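PDB 3OG2: beta-galactosidase from Trichoderma reesei, which probably hydrolyses terminal non-reducing beta-D-galactose residues from beta-D-galactosides, as a family 35 glycoside hydrolase built around a TIM barrel. Local coordinates for residues P21-V26 with G207-L212; G37-I42 with G374-T379; V593-N598 with K619-L624; E648-Q653 with K978-T983. All coordinates share one frame; numbering follows the deposited sequence. Where two conformers were deposited one is given.

Contact 1: residues P21-V26 with G207-L212; sequences PLQNIV and GIIVPL
Gln-23 meets Ile-209 through a folded side chain: chi1 of 39° sets CG between the backbone N and the carbonyl carbon, and a bend at chi2 (69°) turns CD back toward its own loop. The contact lies on the TIM barrel, where the chain entering strand 26-28 packs on the loop that follows helix 193-205. CG of Gln-23 rests 3.4 Å from the Ile-209 O. The amide itself is held flat by the backbone of Val-26: the Val-26 N-H points almost straight (173°) at a lone pair of Gln-23 OE1, 2.8 Å from N to O, and Gln-23 NE2 returns a bond of 2.8 Å to Val-26 O. Glutamine suits the place because one amide supplies both acceptor and donor. An alanine here would probably leave the N-H and carbonyl of Val-26 without these mates, freeing the turn to move. Pro-211, whose ring offers no donor, takes the apolar side, its CD lying 3.8 Å from Val-26 CG1; Ile-166 and Ile-173 also line Val-26. Leu-22 adds its CB, 4.3 Å from Ile-209 CB. No direct hydrogen bond joins the segments, but one water does so, accepting from Leu-22 N at 2.8 Å and from Gln-23 NE2 at 3.0 Å, and donating to Ile-209 O at 2.7 Å.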
loop_
_atom_site.group_PDB
_atom_site.type_symbol
_atom_site.label_atom_id
_atom_site.label_comp_id
_atom_site.label_asym_id
_atom_site.label_seq_id
_atom_site.Cartn_x
_atom_site.Cartn_y
_atom_site.Cartn_z
ATOM N N PRO A 21 -11.586 -28.679 -1.657
ATOM C CA PRO A 21 -10.197 -28.463 -1.207
ATOM C C PRO A 21 -9.299 -29.584 -1.723
ATOM O O PRO A 21 -9.755 -30.757 -1.857
ATOM C CB PRO A 21 -10.343 -28.484 0.322
ATOM C CG PRO A 21 -11.504 -29.401 0.568
ATOM C CD PRO A 21 -12.477 -29.087 -0.539
ATOM N N LEU A 22 -8.058 -29.223 -1.971
ATOM C CA LEU A 22 -7.049 -30.219 -2.406
ATOM C C LEU A 22 -6.198 -30.721 -1.240
ATOM O O LEU A 22 -5.307 -31.567 -1.434
ATOM C CB LEU A 22 -6.170 -29.585 -3.475
ATOM C CG LEU A 22 -6.939 -29.196 -4.719
ATOM C CD1 LEU A 22 -5.982 -28.580 -5.753
ATOM C CD2 LEU A 22 -7.654 -30.398 -5.341
ATOM N N GLN A 23 -6.433 -30.169 -0.065
ATOM C CA GLN A 23 -5.676 -30.402 1.158
ATOM C C GLN A 23 -6.607 -30.116 2.320
ATOM O O GLN A 23 -7.624 -29.447 2.097
ATOM C CB GLN A 23 -4.372 -29.568 1.215
ATOM C CG GLN A 23 -4.506 -28.136 0.661
ATOM C CD GLN A 23 -5.364 -27.252 1.551
ATOM O OE1 GLN A 23 -5.130 -27.268 2.767
ATOM N NE2 GLN A 23 -6.365 -26.529 1.030
ATOM N N ASN A 24 -6.205 -30.471 3.538
ATOM C CA ASN A 24 -7.184 -30.197 4.602
ATOM C C ASN A 24 -6.648 -29.203 5.625
ATOM O O ASN A 24 -7.208 -29.074 6.706
ATOM C CB ASN A 24 -7.643 -31.481 5.271
ATOM C CG ASN A 24 -6.546 -32.061 6.092
ATOM O OD1 ASN A 24 -5.373 -31.861 5.817
ATOM N ND2 ASN A 24 -6.924 -32.784 7.151
ATOM N N ILE A 25 -5.616 -28.445 5.296
ATOM C CA ILE A 25 -5.109 -27.397 6.194
ATOM C C ILE A 25 -5.970 -26.147 6.081
ATOM O O ILE A 25 -6.345 -25.548 7.084
ATOM C CB ILE A 25 -3.631 -27.194 5.839
ATOM C CG1 ILE A 25 -2.893 -28.561 5.744
ATOM C CG2 ILE A 25 -2.883 -26.275 6.775
ATOM C CD1 ILE A 25 -2.951 -29.334 7.049
ATOM N N VAL A 26 -6.267 -25.744 4.848
ATOM C CA VAL A 26 -7.088 -24.548 4.602
ATOM C C VAL A 26 -8.349 -24.989 3.882
ATOM O O VAL A 26 -8.271 -25.433 2.736
ATOM C CB VAL A 26 -6.358 -23.467 3.776
ATOM C CG1 VAL A 26 -7.205 -22.198 3.651
ATOM C CG2 VAL A 26 -5.009 -23.081 4.408
ATOM N N GLY A 207 2.269 -26.345 -8.523
ATOM C CA GLY A 207 2.204 -26.866 -7.185
ATOM C C GLY A 207 1.302 -26.136 -6.201
ATOM O O GLY A 207 1.346 -26.451 -5.009
ATOM N N ILE A 208 0.524 -25.156 -6.678
ATOM C CA ILE A 208 -0.360 -24.454 -5.767
ATOM C C ILE A 208 -1.510 -25.390 -5.417
ATOM O O ILE A 208 -2.209 -25.823 -6.348
ATOM C CB ILE A 208 -0.879 -23.148 -6.406
ATOM C CG1 ILE A 208 0.269 -22.198 -6.725
ATOM C CG2 ILE A 208 -1.945 -22.495 -5.549
ATOM C CD1 ILE A 208 1.044 -21.679 -5.498
ATOM N N ILE A 209 -1.657 -25.710 -4.117
ATOM C CA ILE A 209 -2.733 -26.618 -3.691
ATOM C C ILE A 209 -3.643 -25.928 -2.684
ATOM O O ILE A 209 -4.666 -26.495 -2.337
ATOM C CB ILE A 209 -2.199 -27.937 -3.096
ATOM C CG1 ILE A 209 -1.265 -27.715 -1.910
ATOM C CG2 ILE A 209 -1.550 -28.768 -4.226
ATOM C CD1 ILE A 209 -0.863 -29.057 -1.251
ATOM N N VAL A 210 -3.307 -24.704 -2.196
ATOM C CA VAL A 210 -4.212 -23.969 -1.340
ATOM C C VAL A 210 -5.381 -23.480 -2.168
ATOM O O VAL A 210 -5.372 -23.576 -3.410
ATOM C CB VAL A 210 -3.485 -22.799 -0.631
ATOM C CG1 VAL A 210 -2.422 -23.403 0.351
ATOM C CG2 VAL A 210 -2.875 -21.800 -1.603
ATOM N N PRO A 211 -6.437 -23.003 -1.504
ATOM C CA PRO A 211 -7.607 -22.568 -2.274
ATOM C C PRO A 211 -7.276 -21.348 -3.136
ATOM O O PRO A 211 -6.507 -20.473 -2.752
ATOM C CB PRO A 211 -8.627 -22.195 -1.216
ATOM C CG PRO A 211 -8.196 -23.034 0.002
ATOM C CD PRO A 211 -6.691 -22.942 -0.044
ATOM N N LEU A 212 -7.996 -21.343 -4.279
ATOM C CA LEU A 212 -7.908 -20.201 -5.208
ATOM C C LEU A 212 -9.086 -19.265 -4.960
ATOM O O LEU A 212 -10.234 -19.720 -4.883
ATOM C CB LEU A 212 -7.979 -20.669 -6.682
ATOM C CG LEU A 212 -6.888 -21.651 -7.074
ATOM C CD1 LEU A 212 -7.153 -22.139 -8.502
ATOM C CD2 LEU A 212 -5.530 -20.996 -6.886
HETATM O O HOH W 1 -7.318 -26.516 -1.788
#

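Contact 2: residues G37-I42 with G374-T379; sequences GERVVI and GYITAT
Val-41 and Ile-376 mark the nearest backbone approach, 7.1 Å between their CA atoms, where the chain of strand 38-47 and the short, weakly bonded helix about 374-377 meet without a hydrogen bond. Ile-376 carries most of the contact. Its CG1 lies 3.5 Å from Val-41 CG2 as the two side chains slide past each other in opposite directions, and Ile-376 CD1 is 3.8 Å from Val-40 C. Val-41 CG2, anti to the carbonyl carbon and beside the backbone N, also lies at the edge of the Tyr-375 ring, 3.8 Å from CD2. The Tyr-375 hydroxyl is hydrogen-bonded to Val-316 O, which ties down the far end of the ring. Arg-39 serves by its long aliphatic part: its CD is 3.9 Å from Ile-376 CG2, while Thr-377 CG2 covers one face of the guanidinium, 3.8 Å from Arg-39 NE. The charge is met by a salt bridge from NH2 to Asp-29. Branched aliphatic residues suit this buried, largely apolar contact, which joins two domains: strand 38-47 of the TIM barrel packs on the short helix that leads into the antiparallel sheet of the next domain.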
loop_
_atom_site.group_PDB
_atom_site.type_symbol
_atom_site.label_atom_id
_atom_site.label_comp_id
_atom_site.label_asym_id
_atom_site.label_seq_id
_atom_site.Cartn_x
_atom_site.Cartn_y
_atom_site.Cartn_z
ATOM N N GLY A 37 -8.320 -26.433 10.930
ATOM C CA GLY A 37 -9.543 -26.906 11.575
ATOM C C GLY A 37 -10.211 -25.831 12.406
ATOM O O GLY A 37 -11.290 -26.142 12.974
ATOM N N GLU A 38 -9.689 -24.626 12.486
ATOM C CA GLU A 38 -10.223 -23.571 13.318
ATOM C C GLU A 38 -10.927 -22.557 12.427
ATOM O O GLU A 38 -10.283 -22.041 11.496
ATOM C CB GLU A 38 -9.062 -22.860 14.068
ATOM C CG GLU A 38 -9.567 -21.726 14.956
ATOM C CD GLU A 38 -8.486 -20.864 15.566
ATOM O OE1 GLU A 38 -7.294 -20.949 15.208
ATOM O OE2 GLU A 38 -8.840 -20.075 16.490
ATOM N N ARG A 39 -12.181 -22.244 12.715
ATOM C CA ARG A 39 -12.819 -21.139 11.993
ATOM C C ARG A 39 -12.100 -19.835 12.299
ATOM O O ARG A 39 -11.728 -19.603 13.473
ATOM C CB ARG A 39 -14.273 -20.948 12.439
ATOM C CG ARG A 39 -15.224 -22.028 11.911
ATOM C CD ARG A 39 -16.636 -21.510 12.187
ATOM N NE ARG A 39 -17.633 -22.480 11.707
ATOM C CZ ARG A 39 -18.033 -22.619 10.452
ATOM N NH1 ARG A 39 -17.488 -21.841 9.474
ATOM N NH2 ARG A 39 -18.959 -23.538 10.185
ATOM N N VAL A 40 -11.966 -18.969 11.313
ATOM C CA VAL A 40 -11.270 -17.692 11.528
ATOM C C VAL A 40 -11.948 -16.626 10.690
ATOM O O VAL A 40 -12.484 -16.912 9.613
ATOM C CB VAL A 40 -9.780 -17.855 11.228
ATOM C CG1 VAL A 40 -9.529 -18.344 9.783
ATOM C CG2 VAL A 40 -8.992 -16.558 11.465
ATOM N N VAL A 41 -11.939 -15.391 11.171
ATOM C CA VAL A 41 -12.228 -14.228 10.362
ATOM C C VAL A 41 -10.888 -13.807 9.782
ATOM O O VAL A 41 -9.983 -13.424 10.571
ATOM C CB VAL A 41 -12.867 -13.084 11.162
ATOM C CG1 VAL A 41 -13.001 -11.826 10.272
ATOM C CG2 VAL A 41 -14.197 -13.487 11.735
ATOM N N ILE A 42 -10.694 -13.896 8.475
ATOM C CA ILE A 42 -9.455 -13.398 7.853
ATOM C C ILE A 42 -9.588 -11.882 7.721
ATOM O O ILE A 42 -10.494 -11.366 7.045
ATOM C CB ILE A 42 -9.239 -14.054 6.488
ATOM C CG1 ILE A 42 -8.995 -15.563 6.628
ATOM C CG2 ILE A 42 -8.135 -13.330 5.717
ATOM C CD1 ILE A 42 -7.709 -15.870 7.398
ATOM N N GLY A 374 -18.461 -15.854 17.523
ATOM C CA GLY A 374 -19.867 -15.956 17.281
ATOM C C GLY A 374 -20.268 -15.101 16.115
ATOM O O GLY A 374 -21.322 -15.340 15.494
ATOM N N TYR A 375 -19.468 -14.115 15.764
ATOM C CA TYR A 375 -19.764 -13.331 14.550
ATOM C C TYR A 375 -19.793 -14.198 13.298
ATOM O O TYR A 375 -20.560 -13.978 12.351
ATOM C CB TYR A 375 -18.714 -12.219 14.438
ATOM C CG TYR A 375 -18.643 -11.557 13.063
ATOM C CD1 TYR A 375 -19.536 -10.569 12.682
ATOM C CD2 TYR A 375 -17.645 -11.939 12.154
ATOM C CE1 TYR A 375 -19.476 -9.968 11.442
ATOM C CE2 TYR A 375 -17.554 -11.342 10.909
ATOM C CZ TYR A 375 -18.483 -10.358 10.552
ATOM O OH TYR A 375 -18.440 -9.730 9.346
ATOM N N ILE A 376 -18.965 -15.228 13.244
ATOM C CA ILE A 376 -18.834 -16.032 12.047
ATOM C C ILE A 376 -20.092 -16.798 11.768
ATOM O O ILE A 376 -20.462 -16.971 10.595
ATOM C CB ILE A 376 -17.661 -16.999 12.177
ATOM C CG1 ILE A 376 -16.347 -16.232 12.275
ATOM C CG2 ILE A 376 -17.691 -17.942 10.971
ATOM C CD1 ILE A 376 -15.151 -17.073 12.648
ATOM N N THR A 377 -20.749 -17.288 12.849
ATOM C CA THR A 377 -21.867 -18.191 12.482
ATOM C C THR A 377 -23.204 -17.501 12.687
ATOM O O THR A 377 -24.213 -18.162 12.415
ATOM C CB THR A 377 -21.738 -19.490 13.268
ATOM O OG1 THR A 377 -21.599 -19.067 14.638
ATOM C CG2 THR A 377 -20.515 -20.314 12.851
ATOM N N ALA A 378 -23.211 -16.242 13.081
ATOM C CA ALA A 378 -24.455 -15.445 13.118
ATOM C C ALA A 378 -24.893 -15.240 11.683
ATOM O O ALA A 378 -24.066 -15.132 10.764
ATOM C CB ALA A 378 -24.232 -14.132 13.843
ATOM N N THR A 379 -26.183 -15.167 11.413
ATOM C CA THR A 379 -26.677 -14.932 10.063
ATOM C C THR A 379 -27.025 -13.488 9.801
ATOM O O THR A 379 -27.913 -12.942 10.487
ATOM C CB THR A 379 -27.983 -15.745 9.878
ATOM O OG1 THR A 379 -27.717 -17.140 10.125
ATOM C CG2 THR A 379 -28.466 -15.588 8.444
#

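Contact 3: residues V593-N598 with K619-L624; sequences VAIKGN and KGISKL
The touch between Asn-598 and residues 621 to 623 is a surface contact in the all-beta third domain, where the turn of the beta hairpin formed by strands 589-596 and 599-605 meets the approach to strand 623-626. Gly-597 and Asn-598 have the backbone angles of a type II′ beta turn, in which the positive phi of the first position is easiest for a residue without CB. Asn-598 O carries the polar part of the join. It accepts from Ser-622 N at 2.8 Å and from Lys-623 N at 3.0 Å, and both donors lie a little out of the carbonyl plane, tilted by 19° and 18°. These two bonds lie beside the parallel pairing of 599-605 with 623-626, in which the Lys-623 backbone also bonds to that of Leu-600. Gly-620, with phi of 85°, turns the chain where a CB would be pressed against the carbonyl of Lys-619. Ile-595 and Ile-621 come tip to tip, and both also touch Leu-600, although two conformers of Ile-595 were deposited, so their exact spacing is doubtful. Lys-623 crosses the Asn-598 amide obliquely with its methylenes, in contact only, its CD 3.2 Å from Asn-598 ND2 and its CE 3.5 Å from OD1, which suits a long chain at an open surface. The CA of Ile-621 adds a CH...O contact, 3.5 Å from the same Asn-598 O.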
loop_
_atom_site.group_PDB
_atom_site.type_symbol
_atom_site.label_atom_id
_atom_site.label_comp_id
_atom_site.label_asym_id
_atom_site.label_seq_id
_atom_site.Cartn_x
_atom_site.Cartn_y
_atom_site.Cartn_z
ATOM N N VAL A 593 5.451 -9.671 22.625
ATOM C CA VAL A 593 5.823 -10.078 23.975
ATOM C C VAL A 593 6.420 -11.478 23.891
ATOM O O VAL A 593 6.130 -12.262 22.945
ATOM C CB VAL A 593 4.629 -10.081 24.947
ATOM C CG1 VAL A 593 4.103 -8.650 25.087
ATOM C CG2 VAL A 593 3.556 -11.070 24.480
ATOM N N ALA A 594 7.234 -11.799 24.891
ATOM C CA ALA A 594 7.785 -13.153 24.991
ATOM C C ALA A 594 8.009 -13.422 26.476
ATOM O O ALA A 594 8.240 -12.499 27.282
ATOM C CB ALA A 594 9.071 -13.306 24.197
ATOM N N ILE A 595 7.931 -14.716 26.809
ATOM C CA ILE A 595 8.211 -15.136 28.166
ATOM C C ILE A 595 9.541 -15.875 28.176
ATOM O O ILE A 595 9.758 -16.754 27.345
ATOM C CB ILE A 595 7.163 -16.093 28.764
ATOM C CG1 ILE A 595 5.799 -15.462 29.042
ATOM C CG2 ILE A 595 7.741 -16.742 30.016
ATOM C CD1 ILE A 595 5.902 -14.032 29.545
ATOM N N LYS A 596 10.402 -15.542 29.116
ATOM C CA LYS A 596 11.626 -16.342 29.250
ATOM C C LYS A 596 11.853 -16.482 30.753
ATOM O O LYS A 596 12.100 -15.492 31.461
ATOM C CB LYS A 596 12.840 -15.739 28.568
ATOM C CG LYS A 596 14.105 -16.444 29.060
ATOM C CD LYS A 596 14.797 -17.234 27.970
ATOM C CE LYS A 596 15.900 -18.112 28.564
ATOM N NZ LYS A 596 17.099 -17.359 29.013
ATOM N N GLY A 597 11.713 -17.702 31.241
ATOM C CA GLY A 597 11.781 -17.915 32.679
ATOM C C GLY A 597 10.633 -17.187 33.373
ATOM O O GLY A 597 9.450 -17.241 33.053
ATOM N N ASN A 598 11.015 -16.438 34.408
ATOM C CA ASN A 598 10.054 -15.628 35.143
ATOM C C ASN A 598 9.902 -14.226 34.557
ATOM O O ASN A 598 9.378 -13.375 35.282
ATOM C CB ASN A 598 10.514 -15.539 36.600
ATOM C CG ASN A 598 11.850 -14.877 36.843
ATOM O OD1 ASN A 598 12.341 -14.894 38.007
ATOM N ND2 ASN A 598 12.550 -14.276 35.899
ATOM N N LYS A 619 1.051 -16.677 34.667
ATOM C CA LYS A 619 1.367 -17.301 35.944
ATOM C C LYS A 619 2.853 -17.491 36.142
ATOM O O LYS A 619 3.536 -17.927 35.216
ATOM C CB LYS A 619 0.697 -18.668 36.026
ATOM C CG LYS A 619 0.591 -19.185 37.453
ATOM C CD LYS A 619 -0.876 -19.521 37.764
ATOM C CE LYS A 619 -1.221 -19.136 39.195
ATOM N NZ LYS A 619 -2.395 -18.219 39.259
ATOM N N GLY A 620 3.389 -17.209 37.325
ATOM C CA GLY A 620 4.815 -17.490 37.482
ATOM C C GLY A 620 5.722 -16.381 36.994
ATOM O O GLY A 620 6.962 -16.419 37.146
ATOM N N ILE A 621 5.185 -15.332 36.367
ATOM C CA ILE A 621 6.099 -14.270 35.883
ATOM C C ILE A 621 6.192 -13.131 36.880
ATOM O O ILE A 621 5.188 -12.629 37.397
ATOM C CB ILE A 621 5.562 -13.756 34.545
ATOM C CG1 ILE A 621 5.820 -14.696 33.375
ATOM C CG2 ILE A 621 6.087 -12.358 34.232
ATOM C CD1 ILE A 621 6.660 -15.929 33.504
ATOM N N SER A 622 7.399 -12.678 37.165
ATOM C CA SER A 622 7.585 -11.661 38.193
ATOM C C SER A 622 8.562 -10.589 37.727
ATOM O O SER A 622 8.773 -9.649 38.488
ATOM C CB SER A 622 8.134 -12.241 39.495
ATOM O OG SER A 622 9.340 -12.974 39.243
ATOM N N LYS A 623 9.146 -10.676 36.570
ATOM C CA LYS A 623 10.096 -9.678 36.054
ATOM C C LYS A 623 9.564 -9.115 34.735
ATOM O O LYS A 623 8.869 -9.821 33.983
ATOM C CB LYS A 623 11.489 -10.301 35.882
ATOM C CG LYS A 623 12.131 -10.638 37.259
ATOM C CD LYS A 623 13.447 -11.342 36.949
ATOM C CE LYS A 623 14.108 -11.848 38.237
ATOM N NZ LYS A 623 15.475 -11.289 38.429
ATOM N N LEU A 624 9.920 -7.872 34.505
ATOM C CA LEU A 624 9.532 -7.146 33.292
ATOM C C LEU A 624 10.761 -6.611 32.563
ATOM O O LEU A 624 11.687 -6.106 33.194
ATOM C CB LEU A 624 8.600 -6.010 33.691
ATOM C CG LEU A 624 8.097 -5.200 32.493
ATOM C CD1 LEU A 624 7.173 -6.036 31.582
ATOM C CD2 LEU A 624 7.388 -3.964 33.015
#

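Contact 4: residues E648-Q653 with K978-T983; sequences EIPHVQ and KSPILT
Ile-649 and Pro-980 bring the two backbones closest, their CA atoms 6.2 Å apart, where the segments run in directions 127° apart and no hydrogen bond passes between them. The Pro-980 ring is the centre of the packing. Its CG points into the loop of residues 648-653, 3.7 Å from Pro-650 CD, as the two rings slide past each other in opposite directions; the same CG lies only 3.2 Å from Pro-650 O. Val-652 reaches it more loosely with CG2, at 4.3 Å. Ile-649 comes in obliquely: with CG2 anti to the backbone N, this branch sits 3.8 Å from Pro-980 CG and 3.6 Å from Pro-980 O, while CD1 of the other branch approaches the same oxygen. An alanine in place of Pro-980 would keep CB but probably open a gap beside Pro-650 and leave the CG2 methyls of Ile-649 and Val-652 without their ring partner. Strand 981-982 pairs antiparallel with strand 900-908, Ile-981 bonding through its backbone to Asp-901, and Leu-982 makes a backbone bond to Phe-606, just past strand 599-605. The loop 648-653 is part of the connection from strand 641-643 to strand 663-666, and here it packs on the segment that pairs with strand 900-908. Tyr-900 supports it, donating its hydroxyl to Glu-648 O and touching Pro-650 and Leu-982. Proline suits both sides here, as a compact apolar ring with no N-H to satisfy. Ser-979 adds its OG, 3.9 Å from Ile-649 CG2, with an N-acetylglucosamine near its side chain.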
loop_
_atom_site.group_PDB
_atom_site.type_symbol
_atom_site.label_atom_id
_atom_site.label_comp_id
_atom_site.label_asym_id
_atom_site.label_seq_id
_atom_site.Cartn_x
_atom_site.Cartn_y
_atom_site.Cartn_z
ATOM N N GLU A 648 13.488 8.922 26.076
ATOM C CA GLU A 648 14.078 10.213 25.738
ATOM C C GLU A 648 13.846 10.407 24.246
ATOM O O GLU A 648 14.196 9.501 23.461
ATOM C CB GLU A 648 15.561 10.171 26.047
ATOM C CG GLU A 648 15.856 9.723 27.484
ATOM C CD GLU A 648 16.162 10.995 28.269
ATOM O OE1 GLU A 648 17.281 11.122 28.813
ATOM O OE2 GLU A 648 15.196 11.797 28.240
ATOM N N ILE A 649 13.261 11.523 23.838
ATOM C CA ILE A 649 13.104 11.817 22.397
ATOM C C ILE A 649 14.109 12.921 22.075
ATOM O O ILE A 649 13.953 14.063 22.557
ATOM C CB ILE A 649 11.663 12.236 22.079
ATOM C CG1 ILE A 649 10.633 11.192 22.551
ATOM C CG2 ILE A 649 11.457 12.592 20.601
ATOM C CD1 ILE A 649 10.783 9.821 21.919
ATOM N N PRO A 650 15.186 12.624 21.363
ATOM C CA PRO A 650 16.249 13.627 21.190
ATOM C C PRO A 650 15.910 14.600 20.083
ATOM O O PRO A 650 15.063 14.317 19.249
ATOM C CB PRO A 650 17.458 12.773 20.785
ATOM C CG PRO A 650 16.819 11.621 20.026
ATOM C CD PRO A 650 15.516 11.316 20.731
ATOM N N HIS A 651 16.633 15.703 20.118
ATOM C CA HIS A 651 16.692 16.614 19.008
ATOM C C HIS A 651 17.535 15.937 17.946
ATOM O O HIS A 651 18.578 15.354 18.220
ATOM C CB HIS A 651 17.371 17.921 19.443
ATOM C CG HIS A 651 17.590 18.829 18.265
ATOM N ND1 HIS A 651 16.543 19.504 17.666
ATOM C CD2 HIS A 651 18.683 19.149 17.541
ATOM C CE1 HIS A 651 17.009 20.214 16.641
ATOM N NE2 HIS A 651 18.314 20.026 16.530
ATOM N N VAL A 652 17.089 16.028 16.713
ATOM C CA VAL A 652 17.930 15.470 15.667
ATOM C C VAL A 652 18.349 16.581 14.706
ATOM O O VAL A 652 17.547 17.369 14.243
ATOM C CB VAL A 652 17.152 14.350 14.990
ATOM C CG1 VAL A 652 17.493 14.196 13.521
ATOM C CG2 VAL A 652 17.443 13.060 15.792
ATOM N N GLN A 653 19.635 16.563 14.459
ATOM C CA GLN A 653 20.207 17.444 13.457
ATOM C C GLN A 653 20.675 16.590 12.277
ATOM O O GLN A 653 21.340 15.549 12.354
ATOM C CB GLN A 653 21.342 18.329 13.976
ATOM C CG GLN A 653 21.130 19.814 13.745
ATOM C CD GLN A 653 20.641 20.303 12.405
ATOM O OE1 GLN A 653 21.331 21.102 11.735
ATOM N NE2 GLN A 653 19.449 19.906 11.944
ATOM N N LYS A 978 11.292 13.356 10.636
ATOM C CA LYS A 978 10.107 13.334 11.502
ATOM C C LYS A 978 10.607 13.123 12.918
ATOM O O LYS A 978 11.779 12.807 13.149
ATOM C CB LYS A 978 9.161 12.258 11.035
ATOM C CG LYS A 978 8.759 12.375 9.570
ATOM C CD LYS A 978 7.958 13.620 9.261
ATOM C CE LYS A 978 7.866 13.825 7.738
ATOM N NZ LYS A 978 7.000 14.999 7.435
ATOM N N SER A 979 9.715 13.310 13.868
ATOM C CA SER A 979 10.092 13.170 15.288
ATOM C C SER A 979 10.637 11.774 15.554
ATOM O O SER A 979 10.004 10.766 15.146
ATOM C CB SER A 979 8.833 13.477 16.118
ATOM O OG SER A 979 9.155 13.470 17.519
ATOM N N PRO A 980 11.773 11.666 16.236
ATOM C CA PRO A 980 12.353 10.325 16.427
ATOM C C PRO A 980 11.465 9.416 17.265
ATOM O O PRO A 980 10.890 9.855 18.268
ATOM C CB PRO A 980 13.663 10.592 17.206
ATOM C CG PRO A 980 13.658 12.010 17.580
ATOM C CD PRO A 980 12.595 12.722 16.833
ATOM N N ILE A 981 11.384 8.159 16.868
ATOM C CA ILE A 981 10.602 7.185 17.641
ATOM C C ILE A 981 11.551 6.209 18.318
ATOM O O ILE A 981 12.311 5.536 17.654
ATOM C CB ILE A 981 9.660 6.412 16.672
ATOM C CG1 ILE A 981 8.727 7.442 15.997
ATOM C CG2 ILE A 981 8.952 5.288 17.406
ATOM C CD1 ILE A 981 8.363 7.003 14.595
ATOM N N LEU A 982 11.482 6.151 19.642
ATOM C CA LEU A 982 12.298 5.170 20.356
ATOM C C LEU A 982 11.766 3.796 20.026
ATOM O O LEU A 982 10.558 3.570 20.194
ATOM C CB LEU A 982 12.189 5.482 21.857
ATOM C CG LEU A 982 13.074 4.613 22.757
ATOM C CD1 LEU A 982 14.546 4.879 22.524
ATOM C CD2 LEU A 982 12.703 4.864 24.214
ATOM N N THR A 983 12.635 2.901 19.511
ATOM C CA THR A 983 12.124 1.735 18.818
ATOM C C THR A 983 12.652 0.411 19.354
ATOM O O THR A 983 13.832 0.288 19.738
ATOM C CB THR A 983 12.412 1.851 17.287
ATOM O OG1 THR A 983 11.739 0.785 16.626
ATOM C CG2 THR A 983 13.889 1.647 16.967
#

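Contact 2 is buried, contact 1 partly so, and contacts 3 and 4 lie at the surface. Contacts 1 and 2, with centres 19 Å apart, both rest on the TIM barrel: the chain runs from 21-26 into 38-47, so they are linked by strands 26-28, 33-35 and 38-47 of one sheet. Contacts 3 and 4 belong to the later beta domains, about 30 Å apart between centres; contact 3 flanks strand 599-605, and contact 4 bonds to the residue just after it. Chemistry follows place. Contacts 2 and 4 are chiefly apolar packing, one by branched side chains, joining the barrel to the next domain, and the other by proline rings; contact 1 adds a bridging water to apolar packing, and contact 3 alone has direct hydrogen bonds between its segments.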